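Local coordinates for protein iron aquisition yersiniabactin synthesis enzyme, YbtT (Escherichia coli, PDB 6BA9) that acts as a low-specificity type II thioesterase that maintains production of the metallophore yersiniabactin by its mixed peptide and polyketide assembly line, at residues 5-11 with 37-43; 14-20 with 83-89; 93-97 with 113-119; 188-192 with 242-246. The protein carries 1 engineered substitution. All coordinates share one frame; numbering follows the deposited sequence.

In the fold
From the N terminus, the edge strand 3-7 and the loop after it are met by residues 37-43 in contact 1. Before that loop closes, the chain has already laid down strand 16-20, which pairs with strand 84-89 in contact 2, so the two contacts cross. They meet where strand 42-46 of contact 1 lies beside strand 16-20 of contact 2: Ala42 bonds by its backbone to Ala15 and Leu17. Contact 3 follows in series, setting helix 91-105 against strand 112-116, the next strand of the sheet. Contact 4 closes a later loop, bringing the C-terminal residues 242-246 onto strand 190-195, which adjoins strand 112-116. Together the four contacts span the sheet from its antiparallel edge to its next-to-last strand.

Contact 1: residues 5-11 with 37-43; sequences PLWPARN and QLADCAL
Trp7 slides its indole between Leu43 on one face and the Gln37-Leu38 backbone on the other. Leu43 CD2 stands over the six-membered ring, 3.5 Å from its centroid and 10° off the normal, a CH-pi contact. Beneath, Gln37 CA lies over the five-membered ring and Leu38 N comes to 3.3 Å from Trp7 CH2. A broad flat ring suits so layered a site, and its NE1 is held by Trp33 O. Gln37 sends CG opposite its backbone N (chi1 180°), and the extended chain carries NE2 to Pro8 O at 2.9 Å; the same nitrogen also donates to Ala39 O, so two bonds fix the amide's rotation. Against this side chain lies the Arg10 guanidinium, its plane 9° from that of the amide. In its own plane Arg10 NE reaches Asp40 OD1 at 2.9 Å, a nearly straight salt bridge that arrives from above the carboxylate plane. Asn11 ND2 bonds to Asp40 OD2 at 3.0 Å, also above that plane, and a water joins Arg10 NH2 to Asp40 OD1. Leu43 O accepts from both Leu6 N and Trp7 N, the mark of a classic beta bulge in the antiparallel edge strand of an alpha/beta-hydrolase sheet.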
loop_
_atom_site.group_PDB
_atom_site.type_symbol
_atom_site.label_atom_id
_atom_site.label_comp_id
_atom_site.label_asym_id
_atom_site.label_seq_id
_atom_site.Cartn_x
_atom_site.Cartn_y
_atom_site.Cartn_z
ATOM N N PRO A 5 8.668 10.499 -7.484
ATOM C CA PRO A 5 8.291 10.011 -8.814
ATOM C C PRO A 5 9.123 8.805 -9.225
ATOM O O PRO A 5 10.342 8.781 -9.036
ATOM C CB PRO A 5 8.593 11.215 -9.717
ATOM C CG PRO A 5 9.691 11.923 -9.019
ATOM C CD PRO A 5 9.413 11.768 -7.547
ATOM N N LEU A 6 8.455 7.787 -9.778
ATOM C CA LEU A 6 9.130 6.626 -10.355
ATOM C C LEU A 6 9.041 6.607 -11.871
ATOM O O LEU A 6 10.044 6.334 -12.547
ATOM C CB LEU A 6 8.561 5.312 -9.806
ATOM C CG LEU A 6 8.648 5.045 -8.297
ATOM C CD1 LEU A 6 8.157 3.656 -7.951
ATOM C CD2 LEU A 6 10.066 5.239 -7.779
ATOM N N TRP A 7 7.862 6.870 -12.427
ATOM C CA TRP A 7 7.680 6.998 -13.871
ATOM C C TRP A 7 7.060 8.346 -14.193
ATOM O O TRP A 7 6.116 8.775 -13.519
ATOM C CB TRP A 7 6.711 5.962 -14.475
ATOM C CG TRP A 7 6.979 4.533 -14.240
ATOM C CD1 TRP A 7 8.171 3.938 -13.932
ATOM C CD2 TRP A 7 6.011 3.490 -14.279
ATOM N NE1 TRP A 7 7.991 2.592 -13.778
ATOM C CE2 TRP A 7 6.672 2.290 -13.983
ATOM C CE3 TRP A 7 4.640 3.459 -14.540
ATOM C CZ2 TRP A 7 6.013 1.068 -13.937
ATOM C CZ3 TRP A 7 3.985 2.252 -14.480
ATOM C CH2 TRP A 7 4.674 1.067 -14.190
ATOM N N PRO A 8 7.497 9.000 -15.261
ATOM C CA PRO A 8 6.735 10.117 -15.796
ATOM C C PRO A 8 5.623 9.582 -16.683
ATOM O O PRO A 8 5.681 8.458 -17.188
ATOM C CB PRO A 8 7.785 10.846 -16.637
ATOM C CG PRO A 8 8.587 9.725 -17.192
ATOM C CD PRO A 8 8.656 8.675 -16.116
ATOM N N ALA A 9 4.585 10.392 -16.855
ATOM C CA ALA A 9 3.559 10.028 -17.812
ATOM C C ALA A 9 4.173 9.974 -19.205
ATOM O O ALA A 9 5.118 10.707 -19.518
ATOM C CB ALA A 9 2.428 11.055 -17.793
ATOM N N ARG A 10 3.645 9.091 -20.043
ATOM C CA ARG A 10 4.092 9.053 -21.429
ATOM C C ARG A 10 2.909 8.846 -22.360
ATOM O O ARG A 10 1.783 8.542 -21.946
ATOM C CB ARG A 10 5.163 7.982 -21.670
ATOM C CG ARG A 10 4.653 6.571 -21.589
ATOM C CD ARG A 10 5.763 5.577 -21.888
ATOM N NE ARG A 10 5.303 4.201 -21.891
ATOM C CZ ARG A 10 6.117 3.150 -21.910
ATOM N NH1 ARG A 10 7.431 3.328 -21.916
ATOM N NH2 ARG A 10 5.627 1.923 -21.912
ATOM N N ASN A 11 3.194 9.018 -23.650
ATOM C CA ASN A 11 2.232 8.776 -24.715
ATOM C C ASN A 11 0.977 9.639 -24.583
ATOM O O ASN A 11 -0.098 9.228 -25.003
ATOM C CB ASN A 11 1.874 7.299 -24.842
ATOM C CG ASN A 11 3.056 6.452 -25.234
ATOM O OD1 ASN A 11 4.013 6.949 -25.823
ATOM N ND2 ASN A 11 3.004 5.171 -24.902
ATOM N N GLN A 37 9.110 1.010 -17.514
ATOM C CA GLN A 37 7.763 1.553 -17.395
ATOM C C GLN A 37 6.755 0.585 -18.007
ATOM O O GLN A 37 6.839 0.252 -19.197
ATOM C CB GLN A 37 7.699 2.923 -18.059
ATOM C CG GLN A 37 6.341 3.573 -17.996
ATOM C CD GLN A 37 6.404 5.083 -18.084
ATOM O OE1 GLN A 37 7.472 5.669 -18.281
ATOM N NE2 GLN A 37 5.264 5.724 -17.921
ATOM N N LEU A 38 5.796 0.129 -17.201
ATOM C CA LEU A 38 4.868 -0.914 -17.612
ATOM C C LEU A 38 3.467 -0.406 -17.943
ATOM O O LEU A 38 2.602 -1.205 -18.337
ATOM C CB LEU A 38 4.789 -1.993 -16.535
ATOM C CG LEU A 38 6.128 -2.681 -16.276
ATOM C CD1 LEU A 38 6.085 -3.625 -15.091
ATOM C CD2 LEU A 38 6.562 -3.467 -17.515
ATOM N N ALA A 39 3.223 0.889 -17.802
ATOM C CA ALA A 39 1.964 1.510 -18.187
ATOM C C ALA A 39 2.263 2.980 -18.402
ATOM O O ALA A 39 3.285 3.487 -17.943
ATOM C CB ALA A 39 0.874 1.342 -17.120
ATOM N N ASP A 40 1.364 3.670 -19.113
ATOM C CA ASP A 40 1.661 5.032 -19.558
ATOM C C ASP A 40 1.384 6.124 -18.515
ATOM O O ASP A 40 1.761 7.285 -18.738
ATOM C CB ASP A 40 0.874 5.325 -20.834
ATOM C CG ASP A 40 1.376 4.520 -22.033
ATOM O OD1 ASP A 40 2.441 3.875 -21.954
ATOM O OD2 ASP A 40 0.670 4.541 -23.054
ATOM N N CYS A 41 0.740 5.792 -17.398
ATOM C CA CYS A 41 0.477 6.779 -16.367
ATOM C C CYS A 41 1.778 7.197 -15.702
ATOM O O CYS A 41 2.753 6.447 -15.678
ATOM C CB CYS A 41 -0.429 6.162 -15.294
ATOM S SG CYS A 41 0.161 4.596 -14.590
ATOM N N ALA A 42 1.777 8.404 -15.137
ATOM C CA ALA A 42 2.769 8.747 -14.134
ATOM C C ALA A 42 2.593 7.807 -12.951
ATOM O O ALA A 42 1.487 7.335 -12.673
ATOM C CB ALA A 42 2.602 10.197 -13.686
ATOM N N LEU A 43 3.707 7.487 -12.297
ATOM C CA LEU A 43 3.730 6.601 -11.141
ATOM C C LEU A 43 4.601 7.224 -10.064
ATOM O O LEU A 43 5.761 7.572 -10.317
ATOM C CB LEU A 43 4.315 5.239 -11.487
ATOM C CG LEU A 43 4.527 4.252 -10.334
ATOM C CD1 LEU A 43 3.212 3.848 -9.658
ATOM C CD2 LEU A 43 5.231 2.995 -10.836
HETATM O O HOH W 1 2.989 1.451 -22.786
#

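Contact 2: residues 14-20 with 83-89; sequences TAHLVMC and PLLLAGH
Two parallel strands inside the alpha/beta-hydrolase sheet meet here, 16-20 beside 84-89, with His16 opposite Leu84 and Cys20 opposite Gly88. Bonds alternate in direction, from His16 N to Pro83 O and from Leu85 N to His16 O (2.9 Å), on to Cys20 N and Ala87 O (2.8 Å); the last, His89 N to Cys20 O, is weak. Leucine, valine and alanine suit strands buried on both faces. On one face Leu17 CD1 reaches both Leu85 CB at 3.7 Å and Ala87 CB at 3.9 Å, while Leu85 extends to helix 245-248. Met19 bends at its second torsion (chi2 70°), laying SD on Ala87 CB and bringing CE alongside His89 CB at 3.8 Å. On the other face the Val18 and Leu84 side chains cross at an angle, with Val18 CG2 3.8 Å from Leu84 CD1, and Leu84 and Leu86 meet helix 91-105. Gly88, lacking a side chain, lets Cys20 CB settle 4.0 Å from Gly88 CA. Beyond the pairing the His89 ring bonds through ND1 to Ser116 OG and through NE2 to His226 O. The residue after it is an engineered alanine, where the family's Gly-X-Ser-X-Gly sequence has its serine; this strand end is thus the approach to the nucleophile elbow.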
loop_
_atom_site.group_PDB
_atom_site.type_symbol
_atom_site.label_atom_id
_atom_site.label_comp_id
_atom_site.label_asym_id
_atom_site.label_seq_id
_atom_site.Cartn_x
_atom_site.Cartn_y
_atom_site.Cartn_z
ATOM N N THR A 14 -2.635 11.095 -19.053
ATOM C CA THR A 14 -2.774 12.108 -18.012
ATOM C C THR A 14 -2.979 11.518 -16.621
ATOM O O THR A 14 -2.997 12.274 -15.643
ATOM C CB THR A 14 -3.926 13.074 -18.341
ATOM O OG1 THR A 14 -5.173 12.372 -18.352
ATOM C CG2 THR A 14 -3.696 13.718 -19.701
ATOM N N ALA A 15 -3.096 10.201 -16.505
ATOM C CA ALA A 15 -3.363 9.592 -15.214
ATOM C C ALA A 15 -2.110 9.591 -14.343
ATOM O O ALA A 15 -0.980 9.644 -14.823
ATOM C CB ALA A 15 -3.855 8.164 -15.395
ATOM N N HIS A 16 -2.338 9.552 -13.027
ATOM C CA HIS A 16 -1.269 9.507 -12.035
ATOM C C HIS A 16 -1.625 8.437 -11.016
ATOM O O HIS A 16 -2.659 8.530 -10.345
ATOM C CB HIS A 16 -1.093 10.863 -11.356
ATOM C CG HIS A 16 0.120 10.966 -10.489
ATOM N ND1 HIS A 16 0.448 12.134 -9.833
ATOM C CD2 HIS A 16 1.068 10.060 -10.136
ATOM C CE1 HIS A 16 1.558 11.952 -9.138
ATOM N NE2 HIS A 16 1.971 10.710 -9.330
ATOM N N LEU A 17 -0.806 7.392 -10.958
ATOM C CA LEU A 17 -0.959 6.289 -10.014
ATOM C C LEU A 17 0.011 6.503 -8.854
ATOM O O LEU A 17 1.211 6.697 -9.068
ATOM C CB LEU A 17 -0.680 4.961 -10.729
ATOM C CG LEU A 17 -0.643 3.670 -9.925
ATOM C CD1 LEU A 17 -1.967 3.368 -9.277
ATOM C CD2 LEU A 17 -0.234 2.516 -10.836
ATOM N N VAL A 18 -0.520 6.509 -7.630
ATOM C CA VAL A 18 0.238 6.720 -6.399
ATOM C C VAL A 18 0.192 5.433 -5.585
ATOM O O VAL A 18 -0.895 4.958 -5.220
ATOM C CB VAL A 18 -0.343 7.898 -5.608
ATOM C CG1 VAL A 18 0.359 8.066 -4.251
ATOM C CG2 VAL A 18 -0.221 9.184 -6.407
ATOM N N MET A 19 1.365 4.861 -5.319
ATOM C CA MET A 19 1.481 3.570 -4.663
ATOM C C MET A 19 1.949 3.720 -3.226
ATOM O O MET A 19 3.023 4.282 -2.978
ATOM C CB MET A 19 2.479 2.684 -5.410
ATOM C CG MET A 19 2.727 1.341 -4.754
ATOM S SD MET A 19 1.306 0.259 -4.883
ATOM C CE MET A 19 1.933 -1.166 -4.026
ATOM N N CYS A 20 1.216 3.116 -2.293
ATOM C CA CYS A 20 1.566 3.044 -0.879
ATOM C C CYS A 20 2.249 1.710 -0.587
ATOM O O CYS A 20 1.694 0.641 -0.915
ATOM C CB CYS A 20 0.297 3.164 -0.036
ATOM S SG CYS A 20 -0.492 4.784 -0.186
ATOM N N PRO A 83 -6.639 12.425 -13.611
ATOM C CA PRO A 83 -7.216 11.191 -13.053
ATOM C C PRO A 83 -6.250 10.551 -12.067
ATOM O O PRO A 83 -5.166 10.120 -12.454
ATOM C CB PRO A 83 -7.412 10.293 -14.282
ATOM C CG PRO A 83 -7.324 11.174 -15.456
ATOM C CD PRO A 83 -6.473 12.341 -15.077
ATOM N N LEU A 84 -6.650 10.479 -10.803
ATOM C CA LEU A 84 -5.807 9.967 -9.728
ATOM C C LEU A 84 -6.231 8.547 -9.391
ATOM O O LEU A 84 -7.415 8.276 -9.139
ATOM C CB LEU A 84 -5.932 10.847 -8.486
ATOM C CG LEU A 84 -5.177 10.339 -7.250
ATOM C CD1 LEU A 84 -3.665 10.409 -7.438
ATOM C CD2 LEU A 84 -5.581 11.134 -6.031
ATOM N N LEU A 85 -5.259 7.642 -9.385
ATOM C CA LEU A 85 -5.440 6.273 -8.920
ATOM C C LEU A 85 -4.599 6.054 -7.670
ATOM O O LEU A 85 -3.399 6.345 -7.670
ATOM C CB LEU A 85 -5.012 5.282 -10.009
ATOM C CG LEU A 85 -5.748 5.398 -11.354
ATOM C CD1 LEU A 85 -5.086 4.501 -12.391
ATOM C CD2 LEU A 85 -7.194 5.012 -11.187
ATOM N N LEU A 86 -5.222 5.577 -6.600
ATOM C CA LEU A 86 -4.518 5.267 -5.361
ATOM C C LEU A 86 -4.406 3.763 -5.221
ATOM O O LEU A 86 -5.404 3.062 -5.379
ATOM C CB LEU A 86 -5.285 5.786 -4.151
ATOM C CG LEU A 86 -5.197 7.275 -3.901
ATOM C CD1 LEU A 86 -6.277 7.692 -2.890
ATOM C CD2 LEU A 86 -3.822 7.614 -3.371
ATOM N N ALA A 87 -3.208 3.266 -4.947
ATOM C CA ALA A 87 -2.967 1.841 -4.780
ATOM C C ALA A 87 -2.141 1.596 -3.524
ATOM O O ALA A 87 -1.360 2.448 -3.098
ATOM C CB ALA A 87 -2.210 1.272 -5.970
ATOM N N GLY A 88 -2.297 0.418 -2.934
ATOM C CA GLY A 88 -1.446 0.025 -1.826
ATOM C C GLY A 88 -1.446 -1.469 -1.652
ATOM O O GLY A 88 -2.428 -2.143 -1.980
ATOM N N HIS A 89 -0.333 -1.996 -1.138
ATOM C CA HIS A 89 -0.160 -3.417 -0.865
ATOM C C HIS A 89 0.070 -3.616 0.627
ATOM O O HIS A 89 0.909 -2.934 1.231
ATOM C CB HIS A 89 1.038 -3.969 -1.644
ATOM C CG HIS A 89 1.167 -5.457 -1.578
ATOM N ND1 HIS A 89 0.267 -6.323 -2.178
ATOM C CD2 HIS A 89 2.094 -6.238 -0.971
ATOM C CE1 HIS A 89 0.663 -7.568 -1.971
ATOM N NE2 HIS A 89 1.758 -7.544 -1.233
#

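Contact 3: residues 93-97 with 113-119; sequences AQVAF and LIISGCH
Ile115 meets Ala93 because two successive torsions (chi1 -64°, chi2 -66°) fold its CD1 back onto the helix, 3.4 Å from Ala93 O and 4.0 Å from Phe97 CB. Leu113, with CG opposite its backbone N, raises CD1 to Ala96 CB at 3.9 Å, while its other branch, CD2, meets the edge of the Phe97 ring at CD1. The two alanines point toward the strand, and their smallness lets helix and strand approach: Ala93 CA is only 5.0 Å from Ile115 CA, and Ala93 CB touches Cys118 CB at 3.6 Å. Cys118 lays its sulfur along the neighbouring side chain, SG 3.6 Å from Gln94 CG. Farther out, the Gln94 amide stands almost upright to the His119 ring, planes 86° apart. A water accepts from Gln94 NE2 and donates to His119 O, and Gln94 OE1 bonds to Thr172 OG1, so both ends of this buried amide are satisfied. Trp209 meets the Phe97 ring edge-to-face. Helix 91-105 runs roughly antiparallel to strand 112-116, as expected when a helix returns the chain between parallel strands: this is the second half of the beta-alpha-beta crossover formed with strand 84-89.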
loop_
_atom_site.group_PDB
_atom_site.type_symbol
_atom_site.label_atom_id
_atom_site.label_comp_id
_atom_site.label_asym_id
_atom_site.label_seq_id
_atom_site.Cartn_x
_atom_site.Cartn_y
_atom_site.Cartn_z
ATOM N N ALA A 93 -2.237 -0.789 1.551
ATOM C CA ALA A 93 -3.650 -0.781 1.178
ATOM C C ALA A 93 -4.494 -0.062 2.222
ATOM O O ALA A 93 -5.468 0.613 1.881
ATOM C CB ALA A 93 -4.156 -2.210 0.985
ATOM N N GLN A 94 -4.139 -0.199 3.497
ATOM C CA GLN A 94 -4.872 0.475 4.559
ATOM C C GLN A 94 -4.713 1.979 4.432
ATOM O O GLN A 94 -5.681 2.730 4.553
ATOM C CB GLN A 94 -4.385 0.006 5.927
ATOM C CG GLN A 94 -4.491 -1.496 6.176
ATOM C CD GLN A 94 -3.672 -1.954 7.347
ATOM O OE1 GLN A 94 -2.644 -1.354 7.675
ATOM N NE2 GLN A 94 -4.094 -3.032 7.980
ATOM N N VAL A 95 -3.485 2.435 4.178
ATOM C CA VAL A 95 -3.247 3.861 3.991
ATOM C C VAL A 95 -3.956 4.372 2.745
ATOM O O VAL A 95 -4.570 5.446 2.767
ATOM C CB VAL A 95 -1.744 4.190 3.970
ATOM C CG1 VAL A 95 -1.546 5.681 3.733
ATOM C CG2 VAL A 95 -1.077 3.784 5.285
ATOM N N ALA A 96 -3.891 3.621 1.645
ATOM C CA ALA A 96 -4.546 4.032 0.408
ATOM C C ALA A 96 -6.048 4.154 0.612
ATOM O O ALA A 96 -6.659 5.123 0.152
ATOM C CB ALA A 96 -4.245 3.026 -0.704
ATOM N N PHE A 97 -6.652 3.186 1.301
ATOM C CA PHE A 97 -8.077 3.241 1.608
ATOM C C PHE A 97 -8.427 4.478 2.426
ATOM O O PHE A 97 -9.353 5.229 2.076
ATOM C CB PHE A 97 -8.461 1.967 2.363
ATOM C CG PHE A 97 -9.859 1.975 2.915
ATOM C CD1 PHE A 97 -10.950 1.993 2.074
ATOM C CD2 PHE A 97 -10.069 1.941 4.267
ATOM C CE1 PHE A 97 -12.248 1.967 2.604
ATOM C CE2 PHE A 97 -11.351 1.916 4.794
ATOM C CZ PHE A 97 -12.430 1.935 3.960
ATOM N N LEU A 113 -9.280 3.074 -6.764
ATOM C CA LEU A 113 -8.603 2.581 -5.569
ATOM C C LEU A 113 -8.250 1.116 -5.796
ATOM O O LEU A 113 -9.129 0.311 -6.142
ATOM C CB LEU A 113 -9.508 2.694 -4.346
ATOM C CG LEU A 113 -8.957 2.098 -3.056
ATOM C CD1 LEU A 113 -7.640 2.788 -2.613
ATOM C CD2 LEU A 113 -10.038 2.139 -1.978
ATOM N N ILE A 114 -6.976 0.769 -5.602
ATOM C CA ILE A 114 -6.475 -0.594 -5.763
ATOM C C ILE A 114 -5.986 -1.088 -4.399
ATOM O O ILE A 114 -5.002 -0.553 -3.847
ATOM C CB ILE A 114 -5.391 -0.709 -6.851
ATOM C CG1 ILE A 114 -5.915 -0.206 -8.213
ATOM C CG2 ILE A 114 -4.912 -2.156 -6.969
ATOM C CD1 ILE A 114 -5.490 1.192 -8.557
ATOM N N ILE A 115 -6.689 -2.077 -3.847
ATOM C CA ILE A 115 -6.390 -2.697 -2.564
ATOM C C ILE A 115 -5.760 -4.051 -2.874
ATOM O O ILE A 115 -6.410 -4.912 -3.477
ATOM C CB ILE A 115 -7.693 -2.870 -1.764
ATOM C CG1 ILE A 115 -8.300 -1.519 -1.429
ATOM C CG2 ILE A 115 -7.498 -3.750 -0.526
ATOM C CD1 ILE A 115 -7.505 -0.692 -0.516
ATOM N N SER A 116 -4.504 -4.246 -2.496
ATOM C CA SER A 116 -3.763 -5.457 -2.819
ATOM C C SER A 116 -3.245 -6.138 -1.555
ATOM O O SER A 116 -2.637 -5.495 -0.689
ATOM C CB SER A 116 -2.618 -5.039 -3.729
ATOM O OG SER A 116 -1.765 -6.109 -4.093
ATOM N N GLY A 117 -3.441 -7.460 -1.469
ATOM C CA GLY A 117 -2.756 -8.255 -0.472
ATOM C C GLY A 117 -2.906 -7.783 0.958
ATOM O O GLY A 117 -1.909 -7.733 1.699
ATOM N N CYS A 118 -4.141 -7.480 1.373
ATOM C CA CYS A 118 -4.397 -6.942 2.702
ATOM C C CYS A 118 -5.751 -7.425 3.183
ATOM O O CYS A 118 -6.716 -7.405 2.422
ATOM C CB CYS A 118 -4.413 -5.414 2.634
ATOM S SG CYS A 118 -4.472 -4.584 4.234
ATOM N N HIS A 119 -5.812 -7.837 4.448
ATOM C CA HIS A 119 -7.091 -8.141 5.069
ATOM C C HIS A 119 -7.921 -6.868 5.241
ATOM O O HIS A 119 -7.402 -5.747 5.333
ATOM C CB HIS A 119 -6.873 -8.779 6.440
ATOM C CG HIS A 119 -6.135 -7.889 7.377
ATOM N ND1 HIS A 119 -4.766 -7.732 7.321
ATOM C CD2 HIS A 119 -6.572 -7.063 8.351
ATOM C CE1 HIS A 119 -4.395 -6.849 8.230
ATOM N NE2 HIS A 119 -5.467 -6.434 8.878
HETATM O O HOH W 2 -6.880 -3.751 7.294
#

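Contact 4: residues 188-192 with 242-246; sequences TPALL and RHFPH
Leu191 sets its CD1 methyl squarely over the His243 imidazole, 3.7 Å from the ring centroid and only 6° off the normal, a CH-pi contact in which one methyl lies nearly equally close to all five ring atoms. The leucine reaches it by placing CG opposite its backbone N (chi1 172°), and the two side chains cross at about a right angle; the second branch, CD2, touches the same ring at ND1. That ND1 bonds to Gln239 O one helical turn earlier, which pins the imidazole with its face to the leucine. A histidine therefore suits this partly exposed helix end, offering a flat face to the apolar strand and a polar rim to the backbone. Phe244 fills the space beside it. Phe244 CE2 lies 3.8 Å from Leu191 CB, and on the other side of CZ Phe244 CE1 comes to 3.5 Å from Pro189 O, the oxygen lying at the ring edge rather than over a face. Pro189 CB also meets Phe244 CE1, at 4.2 Å. No hydrogen bond joins the two segments, so shape and apolar contact hold them. Phe244 breaks the helical course between helices 233-243 and 245-248, and its ring turns inward onto Ile114 of strand 112-116. Leu191 and His243 both touch Val220 of strand 216-222, placing the contact where the C-terminal helices cover strands 112-116, 190-195 and 216-222.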
loop_
_atom_site.group_PDB
_atom_site.type_symbol
_atom_site.label_atom_id
_atom_site.label_comp_id
_atom_site.label_asym_id
_atom_site.label_seq_id
_atom_site.Cartn_x
_atom_site.Cartn_y
_atom_site.Cartn_z
ATOM N N THR A 188 -15.639 5.389 -4.498
ATOM C CA THR A 188 -14.621 5.350 -5.537
ATOM C C THR A 188 -14.537 3.934 -6.113
ATOM O O THR A 188 -14.448 2.964 -5.349
ATOM C CB THR A 188 -13.269 5.734 -4.927
ATOM O OG1 THR A 188 -13.282 7.110 -4.496
ATOM C CG2 THR A 188 -12.123 5.549 -5.928
ATOM N N PRO A 189 -14.501 3.772 -7.434
ATOM C CA PRO A 189 -14.377 2.424 -8.003
ATOM C C PRO A 189 -13.089 1.764 -7.542
ATOM O O PRO A 189 -12.020 2.386 -7.536
ATOM C CB PRO A 189 -14.357 2.682 -9.509
ATOM C CG PRO A 189 -15.115 3.949 -9.662
ATOM C CD PRO A 189 -14.705 4.785 -8.479
ATOM N N ALA A 190 -13.205 0.496 -7.164
ATOM C CA ALA A 190 -12.164 -0.218 -6.447
ATOM C C ALA A 190 -11.884 -1.565 -7.092
ATOM O O ALA A 190 -12.791 -2.256 -7.577
ATOM C CB ALA A 190 -12.536 -0.427 -4.994
ATOM N N LEU A 191 -10.604 -1.944 -7.051
ATOM C CA LEU A 191 -10.129 -3.238 -7.499
ATOM C C LEU A 191 -9.419 -3.918 -6.344
ATOM O O LEU A 191 -8.575 -3.299 -5.680
ATOM C CB LEU A 191 -9.147 -3.058 -8.647
ATOM C CG LEU A 191 -8.385 -4.285 -9.130
ATOM C CD1 LEU A 191 -9.349 -5.351 -9.703
ATOM C CD2 LEU A 191 -7.349 -3.883 -10.172
ATOM N N LEU A 192 -9.757 -5.177 -6.099
ATOM C CA LEU A 192 -9.133 -5.999 -5.081
ATOM C C LEU A 192 -8.213 -6.998 -5.762
ATOM O O LEU A 192 -8.634 -7.692 -6.700
ATOM C CB LEU A 192 -10.198 -6.769 -4.297
ATOM C CG LEU A 192 -11.301 -5.961 -3.608
ATOM C CD1 LEU A 192 -12.270 -6.873 -2.870
ATOM C CD2 LEU A 192 -10.738 -4.936 -2.658
ATOM N N ARG A 242 -6.297 -2.655 -16.927
ATOM C CA ARG A 242 -7.497 -3.287 -17.490
ATOM C C ARG A 242 -8.760 -2.829 -16.781
ATOM O O ARG A 242 -9.831 -2.734 -17.398
ATOM C CB ARG A 242 -7.422 -4.814 -17.338
ATOM C CG ARG A 242 -6.512 -5.520 -18.291
ATOM C CD ARG A 242 -6.620 -7.040 -18.081
ATOM N NE ARG A 242 -7.973 -7.530 -18.366
ATOM C CZ ARG A 242 -8.766 -8.191 -17.517
ATOM N NH1 ARG A 242 -8.366 -8.498 -16.289
ATOM N NH2 ARG A 242 -9.975 -8.568 -17.911
ATOM N N HIS A 243 -8.675 -2.583 -15.475
ATOM C CA HIS A 243 -9.862 -2.314 -14.677
ATOM C C HIS A 243 -10.231 -0.837 -14.553
ATOM O O HIS A 243 -11.299 -0.539 -14.017
ATOM C CB HIS A 243 -9.737 -2.945 -13.284
ATOM C CG HIS A 243 -9.908 -4.430 -13.290
ATOM N ND1 HIS A 243 -8.864 -5.308 -13.458
ATOM C CD2 HIS A 243 -11.025 -5.193 -13.188
ATOM C CE1 HIS A 243 -9.321 -6.548 -13.439
ATOM N NE2 HIS A 243 -10.632 -6.505 -13.280
ATOM N N PHE A 244 -9.390 0.091 -15.019
ATOM C CA PHE A 244 -9.680 1.525 -14.941
ATOM C C PHE A 244 -9.505 2.159 -16.315
ATOM O O PHE A 244 -8.753 3.119 -16.488
ATOM C CB PHE A 244 -8.811 2.188 -13.869
ATOM C CG PHE A 244 -9.075 1.650 -12.496
ATOM C CD1 PHE A 244 -10.149 2.109 -11.746
ATOM C CD2 PHE A 244 -8.294 0.637 -11.977
ATOM C CE1 PHE A 244 -10.417 1.586 -10.491
ATOM C CE2 PHE A 244 -8.563 0.111 -10.720
ATOM C CZ PHE A 244 -9.623 0.577 -9.981
ATOM N N PRO A 245 -10.222 1.651 -17.323
ATOM C CA PRO A 245 -10.033 2.187 -18.681
ATOM C C PRO A 245 -10.394 3.650 -18.804
ATOM O O PRO A 245 -9.810 4.351 -19.638
ATOM C CB PRO A 245 -10.950 1.302 -19.538
ATOM C CG PRO A 245 -11.969 0.770 -18.580
ATOM C CD PRO A 245 -11.221 0.565 -17.302
ATOM N N HIS A 246 -11.356 4.130 -18.015
ATOM C CA HIS A 246 -11.676 5.554 -18.017
ATOM C C HIS A 246 -10.452 6.385 -17.662
ATOM O O HIS A 246 -10.114 7.354 -18.351
ATOM C CB HIS A 246 -12.840 5.835 -17.050
ATOM C CG HIS A 246 -12.593 5.419 -15.621
ATOM N ND1 HIS A 246 -12.330 4.114 -15.247
ATOM C CD2 HIS A 246 -12.609 6.139 -14.470
ATOM C CE1 HIS A 246 -12.183 4.053 -13.934
ATOM N NE2 HIS A 246 -12.348 5.268 -13.436
#